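Local coordinates for type 3 secretion system chaperone YscE (Yersinia pestis, PDB 2P58), which acts with YscG as a chaperone of the type III secretion system, keeping the needle protein YscF from polymerising too early in the cytoplasm, at residues 23-26 against 27-31; 46-49 against 50-53; 12-15 against 16-20; 35-38 against 39-43. All coordinates share one frame; numbering follows the deposited sequence.

Interaction 1: residues 23-26 against 27-31; sequences ALTK and LKKDM
Lys26 and Asp30, one helical turn apart, meet through a salt bridge in which NZ of Lys26 lies 2.8 Å from OD2 of Asp30. The ammonium group comes in on the syn lone pair of OD2, the side that faces the other carboxylate oxygen. Most of the lysine chain is extended, and the single bend at its end (chi4 -58°) brings NZ round toward the acid. One water accepts from Lys26 NZ and donates to Asp30 OD2, bridging the pair a second time. The other oxygen, OD1, forms a salt bridge with Arg33, so the carboxylate is shared between two cations, which probably favours its charged form.

The neighbouring pairs follow the same i to i+4 spacing with less polar chemistry. Thr25 and Lys29 run side by side in the same direction, the methyl CG2 of Thr25 3.8 Å from CE of Lys29, while the threonine hydroxyl turns back to bond Glu21 O. Leu24 and Lys28 cross obliquely: the extended lysine chain brings CE against the leucine branch, 3.9 Å from CG of Leu24.

Beneath these contacts run regular backbone bonds, among them Asp30 N to Lys26 O at 2.8 Å. On the inner face, Leu24 and Leu27 pack on Ser47 of helix 37-60, and Leu27 also touches Trp43. Leucines turned to the partner helix and lysines to solvent, with an i to i+4 salt bridge at the border, are characteristic of an amphipathic helix in an α-helical hairpin.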
loop_
_atom_site.group_PDB
_atom_site.type_symbol
_atom_site.label_atom_id
_atom_site.label_comp_id
_atom_site.label_asym_id
_atom_site.label_seq_id
_atom_site.Cartn_x
_atom_site.Cartn_y
_atom_site.Cartn_z
ATOM N N ALA A 23 10.759 -5.837 -18.097
ATOM C CA ALA A 23 9.817 -4.780 -18.423
ATOM C C ALA A 23 10.560 -3.453 -18.638
ATOM O O ALA A 23 10.168 -2.679 -19.516
ATOM C CB ALA A 23 8.793 -4.629 -17.323
ATOM N N LEU A 24 11.601 -3.199 -17.844
ATOM C CA LEU A 24 12.352 -1.952 -17.975
ATOM C C LEU A 24 13.117 -1.928 -19.291
ATOM O O LEU A 24 13.124 -0.931 -19.999
ATOM C CB LEU A 24 13.310 -1.750 -16.798
ATOM C CG LEU A 24 14.157 -0.469 -16.792
ATOM C CD1 LEU A 24 13.233 0.790 -16.894
ATOM C CD2 LEU A 24 14.976 -0.385 -15.479
ATOM N N THR A 25 13.748 -3.042 -19.639
ATOM C CA THR A 25 14.504 -3.069 -20.901
ATOM C C THR A 25 13.578 -2.879 -22.097
ATOM O O THR A 25 13.908 -2.136 -23.041
ATOM C CB THR A 25 15.296 -4.401 -21.000
ATOM O OG1 THR A 25 16.201 -4.439 -19.892
ATOM C CG2 THR A 25 16.088 -4.482 -22.316
ATOM N N LYS A 26 12.401 -3.511 -22.055
ATOM C CA LYS A 26 11.441 -3.385 -23.142
ATOM C C LYS A 26 10.947 -1.923 -23.263
ATOM O O LYS A 26 10.842 -1.376 -24.359
ATOM C CB LYS A 26 10.244 -4.328 -22.944
ATOM C CG LYS A 26 9.129 -4.130 -23.976
ATOM C CD LYS A 26 7.941 -5.037 -23.725
ATOM C CE LYS A 26 6.727 -4.609 -24.561
ATOM N NZ LYS A 26 6.348 -3.179 -24.263
ATOM N N LEU A 27 10.651 -1.299 -22.125
ATOM C CA LEU A 27 10.215 0.097 -22.105
ATOM C C LEU A 27 11.318 0.997 -22.682
ATOM O O LEU A 27 11.043 1.899 -23.479
ATOM C CB LEU A 27 9.903 0.510 -20.654
ATOM C CG LEU A 27 9.539 1.975 -20.435
ATOM C CD1 LEU A 27 8.325 2.345 -21.288
ATOM C CD2 LEU A 27 9.242 2.180 -18.936
ATOM N N LYS A 28 12.580 0.743 -22.342
ATOM C CA LYS A 28 13.617 1.611 -22.891
ATOM C C LYS A 28 13.708 1.433 -24.404
ATOM O O LYS A 28 14.033 2.375 -25.125
ATOM C CB LYS A 28 14.956 1.341 -22.225
ATOM C CG LYS A 28 14.978 1.796 -20.764
ATOM C CD LYS A 28 16.309 1.445 -20.148
ATOM C CE LYS A 28 16.421 1.973 -18.745
ATOM N NZ LYS A 28 17.731 1.577 -18.184
ATOM N N LYS A 29 13.416 0.226 -24.892
ATOM C CA LYS A 29 13.392 -0.005 -26.348
ATOM C C LYS A 29 12.170 0.711 -26.966
ATOM O O LYS A 29 12.259 1.300 -28.055
ATOM C CB LYS A 29 13.361 -1.505 -26.649
ATOM C CG LYS A 29 14.703 -2.145 -26.366
ATOM C CD LYS A 29 14.703 -3.651 -26.666
ATOM C CE LYS A 29 15.966 -4.332 -26.106
ATOM N NZ LYS A 29 15.717 -5.811 -26.001
ATOM N N ASP A 30 11.026 0.676 -26.281
ATOM C CA ASP A 30 9.854 1.386 -26.792
ATOM C C ASP A 30 10.147 2.902 -26.841
ATOM O O ASP A 30 9.671 3.603 -27.710
ATOM C CB ASP A 30 8.606 1.176 -25.896
ATOM C CG ASP A 30 8.051 -0.249 -25.960
ATOM O OD1 ASP A 30 8.440 -1.014 -26.867
ATOM O OD2 ASP A 30 7.215 -0.601 -25.091
HETATM N N MSE A 31 10.937 3.401 -25.902
HETATM C CA MSE A 31 11.242 4.820 -25.873
HETATM C C MSE A 31 12.185 5.278 -27.003
HETATM O O MSE A 31 12.477 6.475 -27.137
HETATM C CB MSE A 31 11.811 5.196 -24.503
HETATM C CG MSE A 31 10.778 4.989 -23.352
HETATM SE SE MSE A 31 11.418 5.283 -21.633
HETATM C CE MSE A 31 11.616 6.973 -21.693
HETATM O O HOH W 1 6.665 -1.254 -22.647
#

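Interaction 2: residues 46-49 against 50-53; sequences ESKA and LESA
Ser52 holds Lys48 O with two bonds, from its hydroxyl OG at 2.8 Å and from its own backbone N at 2.9 Å. The two donors approach this carbonyl from opposite faces of its plane. The grip depends on the serine torsion: with OG opposite the carbonyl carbon (chi1 -68°), the hydroxyl folds back along the helix toward the preceding turn. Close packing continues at Leu50, which lies alongside Glu46 and points the same way; its CG sits 3.5 Å from Glu46 O, and its methyls lie against helix 10-30. In the chain of another protein, Glu46 and Ala49 each meet an aromatic side chain, Ser52 and Ala53 apolar ones.

The looser side is confined to Lys48 and the carboxylate of Glu51, both partly exposed. They cross at about a right angle, but only the aliphatic part of the lysine comes near, CD standing 3.6 Å from OE1 of Glu51. The charges themselves remain apart, with NZ of Lys48 5.5 Å from that same OE1, so attraction there would be weak. At the edge of the helix-helix interface, buried Ser47 donates a weak bond from OG to Glu51 OE2 at 3.2 Å, close to where Leu24 packs on both residues.

A serine hydroxyl returned to the carbonyl four residues earlier is a familiar intrahelical motif, set here in a helix packed between its hairpin partner and another subunit.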
loop_
_atom_site.group_PDB
_atom_site.type_symbol
_atom_site.label_atom_id
_atom_site.label_comp_id
_atom_site.label_asym_id
_atom_site.label_seq_id
_atom_site.Cartn_x
_atom_site.Cartn_y
_atom_site.Cartn_z
ATOM N N GLU A 46 6.456 5.380 -15.994
ATOM C CA GLU A 46 6.577 3.935 -15.876
ATOM C C GLU A 46 8.014 3.557 -15.619
ATOM O O GLU A 46 8.297 2.707 -14.782
ATOM C CB GLU A 46 6.068 3.190 -17.134
ATOM C CG GLU A 46 5.845 1.726 -16.778
ATOM C CD GLU A 46 5.483 0.826 -17.932
ATOM O OE1 GLU A 46 5.168 1.333 -19.019
ATOM O OE2 GLU A 46 5.520 -0.410 -17.719
ATOM N N SER A 47 8.928 4.177 -16.354
ATOM C CA SER A 47 10.339 3.878 -16.184
ATOM C C SER A 47 10.796 4.136 -14.736
ATOM O O SER A 47 11.493 3.312 -14.142
ATOM C CB SER A 47 11.179 4.719 -17.166
ATOM O OG SER A 47 12.548 4.360 -17.008
ATOM N N LYS A 48 10.433 5.289 -14.180
ATOM C CA LYS A 48 10.818 5.605 -12.817
ATOM C C LYS A 48 10.197 4.623 -11.812
ATOM O O LYS A 48 10.831 4.250 -10.807
ATOM C CB LYS A 48 10.419 7.034 -12.466
ATOM C CG LYS A 48 11.164 7.535 -11.230
ATOM C CD LYS A 48 12.684 7.500 -11.503
ATOM C CE LYS A 48 13.501 7.791 -10.248
ATOM N NZ LYS A 48 13.060 9.064 -9.632
ATOM N N ALA A 49 8.964 4.202 -12.071
ATOM C CA ALA A 49 8.302 3.249 -11.174
ATOM C C ALA A 49 9.054 1.907 -11.185
ATOM O O ALA A 49 9.285 1.268 -10.145
ATOM C CB ALA A 49 6.871 3.050 -11.605
ATOM N N LEU A 50 9.458 1.485 -12.374
ATOM C CA LEU A 50 10.172 0.211 -12.472
ATOM C C LEU A 50 11.528 0.297 -11.801
ATOM O O LEU A 50 11.910 -0.625 -11.079
ATOM C CB LEU A 50 10.342 -0.184 -13.946
ATOM C CG LEU A 50 9.058 -0.673 -14.617
ATOM C CD1 LEU A 50 9.252 -0.700 -16.127
ATOM C CD2 LEU A 50 8.677 -2.061 -14.080
ATOM N N GLU A 51 12.266 1.388 -12.043
ATOM C CA GLU A 51 13.582 1.555 -11.445
ATOM C C GLU A 51 13.432 1.544 -9.932
ATOM O O GLU A 51 14.238 0.959 -9.219
ATOM C CB GLU A 51 14.218 2.886 -11.901
ATOM C CG GLU A 51 14.621 2.861 -13.384
ATOM C CD GLU A 51 14.925 4.252 -13.949
ATOM O OE1 GLU A 51 14.855 5.247 -13.181
ATOM O OE2 GLU A 51 15.223 4.344 -15.170
ATOM N N SER A 52 12.390 2.211 -9.455
ATOM C CA SER A 52 12.135 2.296 -8.010
ATOM C C SER A 52 11.831 0.943 -7.396
ATOM O O SER A 52 12.241 0.644 -6.281
ATOM C CB SER A 52 10.959 3.248 -7.769
ATOM O OG SER A 52 11.347 4.583 -8.098
ATOM N N ALA A 53 11.034 0.154 -8.097
ATOM C CA ALA A 53 10.688 -1.165 -7.616
ATOM C C ALA A 53 11.923 -2.066 -7.567
ATOM O O ALA A 53 12.148 -2.791 -6.606
ATOM C CB ALA A 53 9.605 -1.788 -8.537
#

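Interaction 3: residues 12-15 against 16-20; sequences TVRS and ITMQL
Thr17 and Val13 are joined by hydrogen bonding: Val13 O accepts from the hydroxyl OG1 of Thr17 at 2.8 Å and from Thr17 N at 2.9 Å. The two donors come from opposite faces of the carbonyl plane, and the hydroxyl stands well above it, 39° out. Among the plain backbone bonds of the helix, Ile16 N to Thr12 O is short at 2.8 Å.

A second kind of contact links Arg14 with Met18, a selenomethionine. Their side chains run alongside each other, and SE of Met18 lies over the centre of one face of the Arg14 guanidinium, 4.1 Å above its plane. The arginine also has a weak, long ion pair with Glu11.

Contact between apolar groups is looser, the methyl CG2 of Thr12 standing 4.3 Å from CG2 of Ile16. Closer is the approach of a side chain to the backbone: Ile16 puts CG1 between its backbone N and carbonyl carbon (chi1 67°), which sets that atom beside the carbonyl oxygens of Thr12 and Val13, 3.4 Å from each O.

Around the helix, Ile16 and Thr17 pack on Ile57 and Leu20 on Leu50 and Ile54, all from helix 37-60, while two chains of other proteins pack against Ile16, one of them also accepting from Gln19 NE2 through its backbone.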
loop_
_atom_site.group_PDB
_atom_site.type_symbol
_atom_site.label_atom_id
_atom_site.label_comp_id
_atom_site.label_asym_id
_atom_site.label_seq_id
_atom_site.Cartn_x
_atom_site.Cartn_y
_atom_site.Cartn_z
ATOM N N THR A 12 11.228 -16.733 -5.916
ATOM C CA THR A 12 10.225 -15.726 -6.214
ATOM C C THR A 12 10.935 -14.392 -6.403
ATOM O O THR A 12 10.558 -13.615 -7.266
ATOM C CB THR A 12 9.150 -15.589 -5.096
ATOM O OG1 THR A 12 8.621 -16.884 -4.765
ATOM C CG2 THR A 12 7.991 -14.739 -5.598
ATOM N N VAL A 13 11.983 -14.154 -5.617
ATOM C CA VAL A 13 12.750 -12.913 -5.729
ATOM C C VAL A 13 13.420 -12.861 -7.100
ATOM O O VAL A 13 13.345 -11.867 -7.827
ATOM C CB VAL A 13 13.862 -12.821 -4.645
ATOM C CG1 VAL A 13 14.752 -11.593 -4.900
ATOM C CG2 VAL A 13 13.228 -12.727 -3.254
ATOM N N ARG A 14 14.092 -13.950 -7.439
ATOM C CA ARG A 14 14.773 -14.030 -8.711
ATOM C C ARG A 14 13.762 -13.808 -9.822
ATOM O O ARG A 14 14.012 -13.042 -10.744
ATOM C CB ARG A 14 15.434 -15.404 -8.866
ATOM C CG ARG A 14 16.150 -15.576 -10.198
ATOM C CD ARG A 14 17.045 -16.818 -10.191
ATOM N NE ARG A 14 17.695 -17.042 -11.484
ATOM C CZ ARG A 14 17.143 -17.703 -12.498
ATOM N NH1 ARG A 14 15.923 -18.222 -12.382
ATOM N NH2 ARG A 14 17.813 -17.838 -13.634
ATOM N N SER A 15 12.608 -14.457 -9.721
ATOM C CA SER A 15 11.586 -14.332 -10.743
ATOM C C SER A 15 11.024 -12.904 -10.848
ATOM O O SER A 15 10.926 -12.344 -11.951
ATOM C CB SER A 15 10.439 -15.304 -10.466
ATOM O OG SER A 15 9.447 -15.191 -11.478
ATOM N N ILE A 16 10.633 -12.305 -9.728
ATOM C CA ILE A 16 10.091 -10.949 -9.865
ATOM C C ILE A 16 11.144 -9.939 -10.277
ATOM O O ILE A 16 10.811 -8.965 -10.930
ATOM C CB ILE A 16 9.357 -10.440 -8.599
ATOM C CG1 ILE A 16 10.328 -10.238 -7.453
ATOM C CG2 ILE A 16 8.235 -11.399 -8.242
ATOM C CD1 ILE A 16 9.621 -9.686 -6.196
ATOM N N THR A 17 12.407 -10.166 -9.929
ATOM C CA THR A 17 13.443 -9.229 -10.339
ATOM C C THR A 17 13.611 -9.336 -11.869
ATOM O O THR A 17 13.792 -8.340 -12.573
ATOM C CB THR A 17 14.766 -9.546 -9.635
ATOM O OG1 THR A 17 14.593 -9.362 -8.222
ATOM C CG2 THR A 17 15.865 -8.644 -10.122
HETATM N N MSE A 18 13.508 -10.548 -12.395
HETATM C CA MSE A 18 13.633 -10.709 -13.837
HETATM C C MSE A 18 12.452 -10.076 -14.546
HETATM O O MSE A 18 12.614 -9.509 -15.627
HETATM C CB MSE A 18 13.748 -12.191 -14.209
HETATM C CG MSE A 18 15.078 -12.780 -13.820
HETATM SE SE MSE A 18 15.261 -14.502 -14.400
HETATM C CE MSE A 18 14.331 -14.426 -15.962
ATOM N N GLN A 19 11.263 -10.169 -13.942
ATOM C CA GLN A 19 10.068 -9.587 -14.552
ATOM C C GLN A 19 10.209 -8.071 -14.648
ATOM O O GLN A 19 9.899 -7.471 -15.678
ATOM C CB GLN A 19 8.791 -9.950 -13.747
ATOM C CG GLN A 19 7.515 -9.346 -14.302
ATOM C CD GLN A 19 6.263 -9.795 -13.552
ATOM O OE1 GLN A 19 6.350 -10.525 -12.576
ATOM N NE2 GLN A 19 5.097 -9.353 -14.013
ATOM N N LEU A 20 10.682 -7.442 -13.577
ATOM C CA LEU A 20 10.828 -5.989 -13.592
ATOM C C LEU A 20 11.928 -5.558 -14.558
ATOM O O LEU A 20 11.785 -4.581 -15.286
ATOM C CB LEU A 20 11.171 -5.480 -12.194
ATOM C CG LEU A 20 10.155 -5.791 -11.086
ATOM C CD1 LEU A 20 10.831 -5.555 -9.744
ATOM C CD2 LEU A 20 8.899 -4.904 -11.267
#

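Interaction 4: residues 35-38 against 39-43; sequences GDAK and QYQVW
Gln39 N donates to OD1 of Asp36 at 2.8 Å, the capping bond that opens helix 37-60. Asp36 stands at the N-cap, and its CG sits between the backbone N and the carbonyl carbon (chi1 54°), a setting that swings the carboxylate over the first turn; the amide meets OD1 nearly along the C-O axis. One residue on, Tyr40 N bonds Asp36 O at 3.2 Å, so this aspartate serves the helix start with both side chain and backbone. A negative group at this end would be favoured by the helix dipole.

The Tyr40 ring lies with its edge against the chain leading into the helix: CD1 is 3.4 Å from Asp36 O and CE1 3.6 Å from Gly35 N, both backbone atoms lying near the ring plane. Gly35 has a phi of 156°, a conformation that calls for glycine. Trp43 turns the edge of its indole to one face of the tyrosine ring, CE3 over the centre and 3.7 Å above the plane, an edge-to-face (T-shaped) contact. One face of that indole receives OE1 of Gln39, 3.2 Å above its plane and displaced toward the rim. Gln41 N bonds Ala37 O at 3.0 Å along a bent path and has a weaker second bond to Lys38 O.

From here the tyrosine hydroxyl reaches Met31 O across the loop, Trp43 leans on Leu27 and Asp30 of helix 10-30, and Val42 meets an aromatic side chain of another protein's chain.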
loop_
_atom_site.group_PDB
_atom_site.type_symbol
_atom_site.label_atom_id
_atom_site.label_comp_id
_atom_site.label_asym_id
_atom_site.label_seq_id
_atom_site.Cartn_x
_atom_site.Cartn_y
_atom_site.Cartn_z
ATOM N N GLY A 35 7.697 9.655 -30.315
ATOM C CA GLY A 35 6.311 9.799 -29.870
ATOM C C GLY A 35 6.115 11.209 -29.419
ATOM O O GLY A 35 7.061 11.990 -29.432
ATOM N N ASP A 36 4.914 11.588 -29.002
ATOM C CA ASP A 36 4.771 12.963 -28.583
ATOM C C ASP A 36 5.138 13.162 -27.132
ATOM O O ASP A 36 5.426 12.216 -26.404
ATOM C CB ASP A 36 3.357 13.478 -28.846
ATOM C CG ASP A 36 2.307 12.616 -28.231
ATOM O OD1 ASP A 36 2.561 12.065 -27.150
ATOM O OD2 ASP A 36 1.213 12.496 -28.832
ATOM N N ALA A 37 5.124 14.403 -26.687
ATOM C CA ALA A 37 5.484 14.666 -25.304
ATOM C C ALA A 37 4.610 13.923 -24.295
ATOM O O ALA A 37 5.108 13.441 -23.280
ATOM C CB ALA A 37 5.467 16.144 -25.037
ATOM N N LYS A 38 3.322 13.781 -24.583
ATOM C CA LYS A 38 2.463 13.070 -23.635
ATOM C C LYS A 38 2.876 11.596 -23.533
ATOM O O LYS A 38 2.756 10.983 -22.465
ATOM C CB LYS A 38 0.990 13.153 -24.063
ATOM C CG LYS A 38 0.468 14.556 -24.003
ATOM C CD LYS A 38 -1.040 14.561 -24.208
ATOM C CE LYS A 38 -1.545 15.981 -24.219
ATOM N NZ LYS A 38 -3.045 16.001 -24.250
ATOM N N GLN A 39 3.304 11.014 -24.651
ATOM C CA GLN A 39 3.727 9.618 -24.623
ATOM C C GLN A 39 4.974 9.500 -23.728
ATOM O O GLN A 39 5.117 8.522 -22.958
ATOM C CB GLN A 39 4.035 9.126 -26.044
ATOM C CG GLN A 39 4.512 7.656 -26.127
ATOM C CD GLN A 39 3.503 6.680 -25.587
ATOM O OE1 GLN A 39 3.554 6.255 -24.402
ATOM N NE2 GLN A 39 2.595 6.301 -26.425
ATOM N N TYR A 40 5.875 10.481 -23.812
ATOM C CA TYR A 40 7.063 10.397 -22.978
ATOM C C TYR A 40 6.771 10.667 -21.513
ATOM O O TYR A 40 7.510 10.215 -20.656
ATOM C CB TYR A 40 8.194 11.307 -23.482
ATOM C CG TYR A 40 8.907 10.641 -24.636
ATOM C CD1 TYR A 40 8.401 10.707 -25.929
ATOM C CD2 TYR A 40 10.011 9.811 -24.404
ATOM C CE1 TYR A 40 8.958 9.953 -26.960
ATOM C CE2 TYR A 40 10.574 9.053 -25.443
ATOM C CZ TYR A 40 10.049 9.125 -26.698
ATOM O OH TYR A 40 10.579 8.354 -27.715
ATOM N N GLN A 41 5.686 11.374 -21.213
ATOM C CA GLN A 41 5.356 11.609 -19.810
ATOM C C GLN A 41 4.904 10.271 -19.251
ATOM O O GLN A 41 5.297 9.912 -18.135
ATOM C CB GLN A 41 4.283 12.702 -19.667
ATOM C CG GLN A 41 4.889 14.062 -20.048
ATOM C CD GLN A 41 3.882 15.124 -20.399
ATOM O OE1 GLN A 41 4.221 16.130 -21.051
ATOM N NE2 GLN A 41 2.639 14.931 -19.966
ATOM N N VAL A 42 4.139 9.515 -20.034
ATOM C CA VAL A 42 3.663 8.198 -19.622
ATOM C C VAL A 42 4.858 7.259 -19.447
ATOM O O VAL A 42 5.029 6.619 -18.405
ATOM C CB VAL A 42 2.679 7.581 -20.677
ATOM C CG1 VAL A 42 2.329 6.123 -20.324
ATOM C CG2 VAL A 42 1.407 8.415 -20.744
ATOM N N TRP A 43 5.705 7.177 -20.469
ATOM C CA TRP A 43 6.858 6.277 -20.375
ATOM C C TRP A 43 7.845 6.636 -19.261
ATOM O O TRP A 43 8.414 5.731 -18.635
ATOM C CB TRP A 43 7.596 6.229 -21.717
ATOM C CG TRP A 43 6.872 5.488 -22.811
ATOM C CD1 TRP A 43 6.027 4.406 -22.676
ATOM C CD2 TRP A 43 7.067 5.666 -24.217
ATOM N NE1 TRP A 43 5.701 3.902 -23.911
ATOM C CE2 TRP A 43 6.328 4.649 -24.875
ATOM C CE3 TRP A 43 7.797 6.587 -24.986
ATOM C CZ2 TRP A 43 6.302 4.520 -26.272
ATOM C CZ3 TRP A 43 7.769 6.460 -26.375
ATOM C CH2 TRP A 43 7.022 5.426 -26.999
#

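Overall arrangement
Interactions 1 and 3 lie on helix 10-30, interactions 2 and 4 on helix 37-60, so the four sample both arms of one hairpin. Interaction 2 is buried and interaction 1 partly so; the two also meet where Leu27 packs on Glu46. Interactions 3 and 4 are surface contacts on opposite sides of the chain's centre, about 27 Å apart between centres. Chemistry follows place: hydroxyl-to-carbonyl bonds recur in interactions 2 and 3, an ion pair with a bridging water, between an exposed lysine and a buried aspartate, marks interaction 1, and interaction 4, beside the turn, adds an N-cap and aromatic rings. Leu20 ties interaction 3 to Ala53 of interaction 2, as Tyr40 and Trp43 tie interaction 4 to interaction 1.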